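Local coordinates for protein metallo-beta-lactamase (Chryseobacterium indologenes, PDB 3L6N) that hydrolyses the beta-lactam ring of penicillins, cephalosporins and carbapenems with the help of zinc, conferring resistance to these antibiotics, at residues A[14-19]-A[33-38]; A[10-15]-A[149-154]; A[163-168]-A[199-204]. All blocks are in the same frame, centred on the assembly; numbering follows the deposited sequence. Where two conformers were deposited one is given.

Interaction 1 of 3, residues A[14-19]-A[33-38]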
loop_
_atom_site.group_PDB
_atom_site.type_symbol
_atom_site.label_atom_id
_atom_site.label_comp_id
_atom_site.label_asym_id
_atom_site.label_seq_id
_atom_site.Cartn_x
_atom_site.Cartn_y
_atom_site.Cartn_z
ATOM N N ASN A 14 15.744 -5.309 3.978
ATOM C CA ASN A 14 14.752 -5.972 3.136
ATOM C C ASN A 14 13.445 -5.231 2.884
ATOM O O ASN A 14 12.769 -5.521 1.883
ATOM C CB ASN A 14 14.435 -7.381 3.670
ATOM C CG ASN A 14 15.523 -8.390 3.337
ATOM O OD1 ASN A 14 16.515 -8.069 2.682
ATOM N ND2 ASN A 14 15.347 -9.623 3.816
ATOM N N LEU A 15 13.083 -4.307 3.775
ATOM C CA LEU A 15 11.823 -3.582 3.627
ATOM C C LEU A 15 12.031 -2.269 2.873
ATOM O O LEU A 15 12.750 -1.369 3.333
ATOM C CB LEU A 15 11.156 -3.330 4.987
ATOM C CG LEU A 15 9.770 -2.686 4.908
ATOM C CD1 LEU A 15 8.777 -3.602 4.173
ATOM C CD2 LEU A 15 9.305 -2.419 6.326
ATOM N N HIS A 16 11.381 -2.165 1.719
ATOM C CA HIS A 16 11.568 -1.008 0.842
ATOM C C HIS A 16 10.303 -0.200 0.659
ATOM O O HIS A 16 9.221 -0.760 0.472
ATOM C CB HIS A 16 12.038 -1.460 -0.546
ATOM C CG HIS A 16 13.412 -2.068 -0.573
ATOM N ND1 HIS A 16 13.687 -3.306 -0.029
ATOM C CD2 HIS A 16 14.575 -1.628 -1.111
ATOM C CE1 HIS A 16 14.965 -3.596 -0.226
ATOM N NE2 HIS A 16 15.525 -2.596 -0.884
ATOM N N ILE A 17 10.453 1.125 0.697
ATOM C CA ILE A 17 9.421 2.065 0.266
ATOM C C ILE A 17 9.733 2.356 -1.184
ATOM O O ILE A 17 10.884 2.588 -1.508
ATOM C CB ILE A 17 9.516 3.393 1.042
ATOM C CG1 ILE A 17 9.309 3.142 2.538
ATOM C CG2 ILE A 17 8.511 4.422 0.490
ATOM C CD1 ILE A 17 10.149 4.072 3.418
ATOM N N TYR A 18 8.735 2.298 -2.060
ATOM C CA TYR A 18 8.944 2.755 -3.436
ATOM C C TYR A 18 7.864 3.735 -3.869
ATOM O O TYR A 18 6.700 3.609 -3.493
ATOM C CB TYR A 18 9.147 1.594 -4.429
ATOM C CG TYR A 18 7.915 0.830 -4.872
ATOM C CD1 TYR A 18 7.283 1.135 -6.083
ATOM C CD2 TYR A 18 7.413 -0.231 -4.121
ATOM C CE1 TYR A 18 6.176 0.420 -6.523
ATOM C CE2 TYR A 18 6.300 -0.965 -4.557
ATOM C CZ TYR A 18 5.686 -0.631 -5.760
ATOM O OH TYR A 18 4.582 -1.324 -6.206
ATOM N N LYS A 19 8.267 4.735 -4.645
ATOM C CA LYS A 19 7.333 5.795 -5.044
ATOM C C LYS A 19 7.116 5.689 -6.544
ATOM O O LYS A 19 8.075 5.510 -7.287
ATOM C CB LYS A 19 7.910 7.185 -4.742
ATOM C CG LYS A 19 8.198 7.504 -3.290
ATOM C CD LYS A 19 8.685 8.949 -3.133
ATOM C CE LYS A 19 7.601 9.977 -3.465
ATOM N NZ LYS A 19 6.552 10.188 -2.408
ATOM N N SER A 33 4.279 3.036 -2.203
ATOM C CA SER A 33 3.995 1.613 -2.036
ATOM C C SER A 33 5.196 0.996 -1.336
ATOM O O SER A 33 6.152 1.700 -0.988
ATOM C CB SER A 33 3.726 0.964 -3.400
ATOM O OG SER A 33 2.500 1.465 -3.941
ATOM N N MET A 34 5.144 -0.310 -1.087
ATOM C CA MET A 34 6.273 -0.970 -0.431
ATOM C C MET A 34 6.569 -2.293 -1.103
ATOM O O MET A 34 5.712 -2.872 -1.766
ATOM C CB MET A 34 5.974 -1.200 1.060
ATOM C CG MET A 34 5.670 0.080 1.794
ATOM S SD MET A 34 5.698 -0.086 3.585
ATOM C CE MET A 34 7.466 -0.032 3.926
ATOM N N TYR A 35 7.794 -2.767 -0.927
ATOM C CA TYR A 35 8.063 -4.172 -1.192
ATOM C C TYR A 35 8.985 -4.788 -0.163
ATOM O O TYR A 35 9.769 -4.099 0.468
ATOM C CB TYR A 35 8.545 -4.411 -2.633
ATOM C CG TYR A 35 9.954 -3.988 -3.018
ATOM C CD1 TYR A 35 11.076 -4.721 -2.609
ATOM C CD2 TYR A 35 10.159 -2.893 -3.874
ATOM C CE1 TYR A 35 12.387 -4.358 -3.022
ATOM C CE2 TYR A 35 11.438 -2.521 -4.268
ATOM C CZ TYR A 35 12.541 -3.248 -3.856
ATOM O OH TYR A 35 13.794 -2.877 -4.278
ATOM N N LEU A 36 8.868 -6.097 0.015
ATOM C CA LEU A 36 9.634 -6.791 1.048
ATOM C C LEU A 36 10.411 -7.933 0.416
ATOM O O LEU A 36 9.828 -8.814 -0.204
ATOM C CB LEU A 36 8.684 -7.319 2.132
ATOM C CG LEU A 36 9.277 -8.095 3.318
ATOM C CD1 LEU A 36 10.238 -7.259 4.129
ATOM C CD2 LEU A 36 8.121 -8.606 4.189
ATOM N N VAL A 37 11.738 -7.891 0.557
ATOM C CA VAL A 37 12.597 -8.955 0.025
ATOM C C VAL A 37 12.546 -10.112 1.013
ATOM O O VAL A 37 12.670 -9.889 2.207
ATOM C CB VAL A 37 14.039 -8.486 -0.109
ATOM C CG1 VAL A 37 14.907 -9.612 -0.624
ATOM C CG2 VAL A 37 14.112 -7.295 -1.078
ATOM N N THR A 38 12.320 -11.318 0.508
ATOM C CA THR A 38 12.320 -12.519 1.360
ATOM C C THR A 38 13.229 -13.549 0.720
ATOM O O THR A 38 13.619 -13.403 -0.434
ATOM C CB THR A 38 10.893 -13.137 1.555
ATOM O OG1 THR A 38 10.610 -14.085 0.516
ATOM C CG2 THR A 38 9.794 -12.052 1.590
#
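Residues 14-19 and 33-38 pair as antiparallel strands, the buried end of a hairpin in the seven-stranded mixed sheet, and the ring of His16 lies on that of Tyr35 across the join. Five backbone hydrogen bonds hold the strands together. His16 and Tyr35 form one hydrogen-bonded pair, with His16 N 2.8 Å from Tyr35 O, and Tyr18 and Ser33 form another; a bond from Val37 N to Asn14 O, 2.9 Å long and nearly straight at 173°, fastens the open end.

On the face that carries His16, Tyr18, Ser33 and Tyr35, aromatic contacts dominate. The two rings of His16 and Tyr35 make an offset stack, with centroids 4.4 Å apart and planes only 13° from parallel. His16 CB sits over the centre of the tyrosine ring in a CH-pi contact, while its imidazole slides outward over CE1, CZ and OH. Tyr35 OH is hydrogen-bonded to His65 NE2 of helix 54-65, which covers this face as expected in the alpha-beta/beta-alpha sandwich of metallo-beta-lactamases. One step along, Ser33 CB approaches the face of the Tyr18 ring, 3.4 Å from CE2, and the Tyr18 hydroxyl is bonded to Asp46 O. The side chain of Ser33 lies about 8 Å from a bound zinc ion.

The reverse face, with Leu15, Ile17, Met34 and Leu36, is apolar. Met34 bends at chi3 (80°), and its CE lies 3.6 Å from Leu15 CG while also touching Ile17 CG1. Leu15 CD1 meets Leu36 CD1 at 3.9 Å. Just before strand 15-19 begins, the Asn14 side chain crosses that of Val37 at about a right angle, with Asn14 CG 3.8 Å from Val37 CB.

Interaction 2 of 3, residues A[10-15]-A[149-154]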
loop_
_atom_site.group_PDB
_atom_site.type_symbol
_atom_site.label_atom_id
_atom_site.label_comp_id
_atom_site.label_asym_id
_atom_site.label_seq_id
_atom_site.Cartn_x
_atom_site.Cartn_y
_atom_site.Cartn_z
ATOM N N PRO A 10 16.472 0.983 2.016
ATOM C CA PRO A 10 15.578 0.114 2.764
ATOM C C PRO A 10 15.703 0.238 4.273
ATOM O O PRO A 10 16.724 0.742 4.794
ATOM C CB PRO A 10 16.006 -1.294 2.323
ATOM C CG PRO A 10 17.437 -1.138 1.876
ATOM C CD PRO A 10 17.446 0.210 1.223
ATOM N N ILE A 11 14.655 -0.211 4.963
ATOM C CA ILE A 11 14.665 -0.390 6.403
ATOM C C ILE A 11 15.167 -1.804 6.679
ATOM O O ILE A 11 14.612 -2.780 6.165
ATOM C CB ILE A 11 13.245 -0.193 7.025
ATOM C CG1 ILE A 11 12.663 1.180 6.670
ATOM C CG2 ILE A 11 13.283 -0.378 8.552
ATOM C CD1 ILE A 11 11.636 1.164 5.557
ATOM N N LYS A 12 16.231 -1.898 7.477
ATOM C CA LYS A 12 16.853 -3.185 7.833
ATOM C C LYS A 12 16.959 -4.171 6.649
ATOM O O LYS A 12 16.440 -5.287 6.689
ATOM C CB LYS A 12 16.170 -3.831 9.048
ATOM C CG LYS A 12 16.221 -3.011 10.331
ATOM C CD LYS A 12 15.755 -3.908 11.467
ATOM C CE LYS A 12 15.272 -3.133 12.667
ATOM N NZ LYS A 12 14.792 -4.099 13.695
ATOM N N ASN A 13 17.610 -3.702 5.583
ATOM C CA ASN A 13 18.016 -4.530 4.439
ATOM C C ASN A 13 16.874 -4.829 3.456
ATOM O O ASN A 13 17.017 -4.601 2.249
ATOM C CB ASN A 13 18.687 -5.835 4.914
ATOM C CG ASN A 13 19.502 -6.512 3.838
ATOM O OD1 ASN A 13 20.084 -5.858 2.965
ATOM N ND2 ASN A 13 19.587 -7.838 3.920
ATOM N N ASN A 14 15.744 -5.309 3.978
ATOM C CA ASN A 14 14.752 -5.972 3.136
ATOM C C ASN A 14 13.445 -5.231 2.884
ATOM O O ASN A 14 12.769 -5.521 1.883
ATOM C CB ASN A 14 14.435 -7.381 3.670
ATOM C CG ASN A 14 15.523 -8.390 3.337
ATOM O OD1 ASN A 14 16.515 -8.069 2.682
ATOM N ND2 ASN A 14 15.347 -9.623 3.816
ATOM N N LEU A 15 13.083 -4.307 3.775
ATOM C CA LEU A 15 11.823 -3.582 3.627
ATOM C C LEU A 15 12.031 -2.269 2.873
ATOM O O LEU A 15 12.750 -1.369 3.333
ATOM C CB LEU A 15 11.156 -3.330 4.987
ATOM C CG LEU A 15 9.770 -2.686 4.908
ATOM C CD1 LEU A 15 8.777 -3.602 4.173
ATOM C CD2 LEU A 15 9.305 -2.419 6.326
ATOM N N PRO A 149 6.359 -6.281 11.954
ATOM C CA PRO A 149 6.803 -6.274 13.357
ATOM C C PRO A 149 8.312 -6.231 13.557
ATOM O O PRO A 149 8.778 -5.594 14.510
ATOM C CB PRO A 149 6.205 -7.562 13.931
ATOM C CG PRO A 149 5.861 -8.417 12.780
ATOM C CD PRO A 149 5.522 -7.453 11.653
ATOM N N LYS A 150 9.060 -6.879 12.666
ATOM C CA LYS A 150 10.525 -6.886 12.760
ATOM C C LYS A 150 11.182 -5.573 12.317
ATOM O O LYS A 150 12.375 -5.354 12.563
ATOM C CB LYS A 150 11.101 -8.084 12.000
ATOM C CG LYS A 150 10.479 -9.438 12.372
ATOM C CD LYS A 150 10.739 -9.825 13.832
ATOM C CE LYS A 150 10.656 -11.331 14.015
ATOM N NZ LYS A 150 11.114 -11.761 15.371
ATOM N N TYR A 151 10.403 -4.695 11.687
ATOM C CA TYR A 151 10.895 -3.418 11.170
ATOM C C TYR A 151 10.335 -2.207 11.903
ATOM O O TYR A 151 10.834 -1.093 11.734
ATOM C CB TYR A 151 10.575 -3.311 9.670
ATOM C CG TYR A 151 11.216 -4.412 8.867
ATOM C CD1 TYR A 151 10.567 -5.636 8.670
ATOM C CD2 TYR A 151 12.481 -4.238 8.318
ATOM C CE1 TYR A 151 11.166 -6.660 7.942
ATOM C CE2 TYR A 151 13.083 -5.246 7.589
ATOM C CZ TYR A 151 12.426 -6.451 7.406
ATOM O OH TYR A 151 13.037 -7.449 6.690
ATOM N N ASN A 152 9.294 -2.438 12.709
ATOM C CA ASN A 152 8.527 -1.373 13.368
ATOM C C ASN A 152 8.007 -0.331 12.387
ATOM O O ASN A 152 7.986 0.858 12.673
ATOM C CB ASN A 152 9.317 -0.732 14.518
ATOM C CG ASN A 152 9.409 -1.643 15.731
ATOM O OD1 ASN A 152 8.505 -2.439 16.006
ATOM N ND2 ASN A 152 10.504 -1.526 16.468
ATOM N N VAL A 153 7.573 -0.810 11.224
ATOM C CA VAL A 153 7.045 0.072 10.189
ATOM C C VAL A 153 5.598 -0.300 9.917
ATOM O O VAL A 153 5.280 -1.475 9.778
ATOM C CB VAL A 153 7.868 -0.044 8.874
ATOM C CG1 VAL A 153 7.170 0.680 7.726
ATOM C CG2 VAL A 153 9.275 0.499 9.068
ATOM N N LEU A 154 4.736 0.712 9.859
ATOM C CA LEU A 154 3.353 0.509 9.455
ATOM C C LEU A 154 3.136 1.112 8.086
ATOM O O LEU A 154 3.405 2.294 7.879
ATOM C CB LEU A 154 2.386 1.173 10.431
ATOM C CG LEU A 154 0.912 0.894 10.119
ATOM C CD1 LEU A 154 0.541 -0.545 10.494
ATOM C CD2 LEU A 154 0.009 1.892 10.837
HETATM O O HOH W 1 15.669 -7.441 8.376
#
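The Tyr151 ring packs against the turn at residues 11-15, joining the loop that precedes strand 15-24 of one sheet to the start of strand 153-157 in the other. The contact therefore bridges the two sheets of the sandwich where strands 15-24 and 153-157 begin. Leu15 CB stands over one face of the ring, 3.9 Å from its centroid in a CH-pi contact, and Leu15 CD2 reaches Tyr151 CB at 3.7 Å. In the conformer described, Ile11 CG2 touches Tyr151 CD2, while Lys12 O approaches the ring edge in its plane, 3.5 Å from CE2. Val153 adds its CB to the apolar group, 3.8 Å from Leu15 CD2. At the solvent-exposed side a direct hydrogen bond crosses the contact: the Lys12 chain, extended beyond CG, carries NZ to Lys150 O at 2.9 Å, approaching nearly along the C=O axis.

Further out, two backbone bonds between Ile11 and Leu15 brace the turn, and Asn152 and Val153 form a G1 beta bulge opposite Phe148. The Tyr151 hydroxyl bonds to Glu128, whose other carboxylate oxygen takes Asn14 ND2; a water bridges the hydroxyl and Lys12 O, donating to both.

Interaction 3 of 3, residues A[163-168]-A[199-204]. With ZN (zinc ion), chain C.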
loop_
_atom_site.group_PDB
_atom_site.type_symbol
_atom_site.label_atom_id
_atom_site.label_comp_id
_atom_site.label_asym_id
_atom_site.label_seq_id
_atom_site.Cartn_x
_atom_site.Cartn_y
_atom_site.Cartn_z
ATOM N N ASN A 163 1.875 14.408 6.041
ATOM C CA ASN A 163 2.104 15.720 6.661
ATOM C C ASN A 163 2.131 16.880 5.649
ATOM O O ASN A 163 1.910 18.041 6.024
ATOM C CB ASN A 163 3.385 15.697 7.522
ATOM C CG ASN A 163 4.664 15.448 6.708
ATOM O OD1 ASN A 163 4.864 16.019 5.629
ATOM N ND2 ASN A 163 5.546 14.614 7.247
ATOM N N SER A 164 2.389 16.549 4.382
ATOM C CA SER A 164 2.499 17.529 3.297
ATOM C C SER A 164 1.205 17.727 2.491
ATOM O O SER A 164 1.147 18.591 1.613
ATOM C CB SER A 164 3.649 17.147 2.354
ATOM O OG SER A 164 3.299 16.039 1.537
ATOM N N ALA A 165 0.183 16.921 2.774
ATOM C CA ALA A 165 -1.113 17.050 2.090
ATOM C C ALA A 165 -1.860 18.298 2.571
ATOM O O ALA A 165 -1.783 18.643 3.748
ATOM C CB ALA A 165 -1.966 15.799 2.297
ATOM N N THR A 166 -2.563 18.968 1.665
ATOM C CA THR A 166 -3.314 20.182 2.031
ATOM C C THR A 166 -4.829 19.975 2.004
ATOM O O THR A 166 -5.591 20.859 2.405
ATOM C CB THR A 166 -2.907 21.408 1.183
ATOM O OG1 THR A 166 -3.099 21.125 -0.205
ATOM C CG2 THR A 166 -1.438 21.777 1.436
ATOM N N ASP A 167 -5.253 18.805 1.527
ATOM C CA ASP A 167 -6.646 18.365 1.647
ATOM C C ASP A 167 -6.722 16.837 1.729
ATOM O O ASP A 167 -5.693 16.159 1.707
ATOM C CB ASP A 167 -7.521 18.910 0.510
ATOM C CG ASP A 167 -6.945 18.637 -0.867
ATOM O OD1 ASP A 167 -6.697 17.460 -1.212
ATOM O OD2 ASP A 167 -6.757 19.612 -1.623
ATOM N N LEU A 168 -7.940 16.307 1.825
ATOM C CA LEU A 168 -8.141 14.868 2.013
ATOM C C LEU A 168 -7.976 14.049 0.735
ATOM O O LEU A 168 -7.909 12.818 0.789
ATOM C CB LEU A 168 -9.510 14.591 2.637
ATOM C CG LEU A 168 -9.711 14.924 4.119
ATOM C CD1 LEU A 168 -11.167 14.746 4.509
ATOM C CD2 LEU A 168 -8.797 14.089 5.014
ATOM N N GLY A 199 -0.135 6.908 2.058
ATOM C CA GLY A 199 -0.348 6.426 0.690
ATOM C C GLY A 199 0.165 7.333 -0.414
ATOM O O GLY A 199 0.622 6.852 -1.450
ATOM N N HIS A 200 0.088 8.645 -0.188
ATOM C CA HIS A 200 0.455 9.632 -1.197
ATOM C C HIS A 200 1.353 10.716 -0.620
ATOM O O HIS A 200 1.359 10.940 0.589
ATOM C CB HIS A 200 -0.805 10.289 -1.766
ATOM C CG HIS A 200 -1.726 9.339 -2.465
ATOM N ND1 HIS A 200 -1.573 9.004 -3.793
ATOM C CD2 HIS A 200 -2.810 8.657 -2.025
ATOM C CE1 HIS A 200 -2.525 8.158 -4.141
ATOM N NE2 HIS A 200 -3.286 7.926 -3.087
ATOM N N ASP A 201 2.102 11.380 -1.501
ATOM C CA ASP A 201 2.907 12.562 -1.149
ATOM C C ASP A 201 4.117 12.199 -0.284
ATOM O O ASP A 201 4.622 11.072 -0.367
ATOM C CB ASP A 201 2.011 13.663 -0.532
ATOM C CG ASP A 201 0.672 13.824 -1.278
ATOM O OD1 ASP A 201 0.688 14.110 -2.499
ATOM O OD2 ASP A 201 -0.405 13.659 -0.651
ATOM N N GLU A 202 4.600 13.143 0.520
ATOM C CA GLU A 202 5.802 12.934 1.329
ATOM C C GLU A 202 5.625 11.878 2.421
ATOM O O GLU A 202 4.708 11.979 3.237
ATOM C CB GLU A 202 6.237 14.259 1.969
ATOM C CG GLU A 202 7.202 15.067 1.132
ATOM C CD GLU A 202 8.618 14.494 1.166
ATOM O OE1 GLU A 202 9.408 14.829 0.269
ATOM O OE2 GLU A 202 8.935 13.699 2.080
ATOM N N TRP A 203 6.504 10.872 2.443
ATOM C CA TRP A 203 6.485 9.873 3.513
ATOM C C TRP A 203 7.439 10.203 4.659
ATOM O O TRP A 203 7.279 9.693 5.766
ATOM C CB TRP A 203 6.757 8.456 2.978
ATOM C CG TRP A 203 8.130 8.260 2.387
ATOM C CD1 TRP A 203 8.478 8.361 1.069
ATOM C CD2 TRP A 203 9.332 7.918 3.092
ATOM N NE1 TRP A 203 9.826 8.111 0.910
ATOM C CE2 TRP A 203 10.372 7.841 2.135
ATOM C CE3 TRP A 203 9.634 7.677 4.437
ATOM C CZ2 TRP A 203 11.690 7.521 2.484
ATOM C CZ3 TRP A 203 10.944 7.374 4.786
ATOM C CH2 TRP A 203 11.956 7.291 3.813
ATOM N N LYS A 204 8.433 11.042 4.381
ATOM C CA LYS A 204 9.393 11.477 5.399
ATOM C C LYS A 204 8.800 12.527 6.339
ATOM O O LYS A 204 7.860 13.245 5.978
ATOM C CB LYS A 204 10.643 12.066 4.733
ATOM C CG LYS A 204 11.401 11.081 3.865
ATOM C CD LYS A 204 12.593 11.759 3.220
ATOM C CE LYS A 204 13.434 10.748 2.482
ATOM N NZ LYS A 204 14.591 11.382 1.793
HETATM ZN ZN ZN C . -4.292 6.078 -2.798
HETATM O O HOH W 2 4.339 15.804 -1.025
HETATM O O HOH W 3 -6.156 5.611 -3.598
#
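In one of its two conformers, Ser164 sets its hydroxyl against the backbone bend at Asp201 and Glu202. With OG placed between the backbone N and the carbonyl carbon (chi1 74°), the oxygen faces this bend, 3.4 Å from Asp201 CB and 3.5 Å from Glu202 CB. The same oxygen is hydrogen-bonded to Ser162 OG and, at 2.8 Å, to a water that also accepts a weak bond from Glu202 N. Water thus spans the join at the surface. Beside it, Ala165 CB comes to 4.0 Å from Asp201 OD2.

A direct hydrogen bond between the segments runs from the Asn163 amide. Asn163 ND2 donates to Lys204 O at 3.0 Å with an N-H...O angle of 155°, and the acceptor lies close to the amide plane. A second bond from ND2, to Gly206 O, fixes the rotation of the amide, so that this side chain grips the loop at two carbonyls.

Both segments are loops of the metallo-beta-lactamase fold. Residues 163-168 come after strand 153-157 and just after Lys161, which probably binds the beta-lactam; the other loop, 199-204, leads from strand 195-198 toward helix 208-217 and carries a metal ligand. His200 takes no part in the contact itself but turns its ring to the zinc ion, with NE2 2.1 Å from the metal. Asp80, Cys158 and a water complete the site, and Ser30 O accepts a bond from His200 ND1, which would orient the ring and probably strengthen NE2 as a donor to zinc.

From the N terminus, the turn at 10-15 runs straight into strand 15-24, so interactions 1 and 2 both begin on this part of the chain and share Asn14 and Leu15. Interaction 1 closes the long hairpin of strands 15-24 and 27-38 within the first sheet. Interaction 2 closes a far longer loop, which encloses that hairpin and reaches the second sheet at 149-154; the two contacts touch where Met34 CE meets Val153 CG1, 3.9 Å away. Interaction 3 comes later along the chain, closing a loop around helix 179-189 between the loop after strand 153-157 and the loop that carries a zinc ligand. It meets interaction 1 through Ile17 CD1 and Trp203 CZ3, 3.7 Å apart, whereas interactions 2 and 3 do not touch.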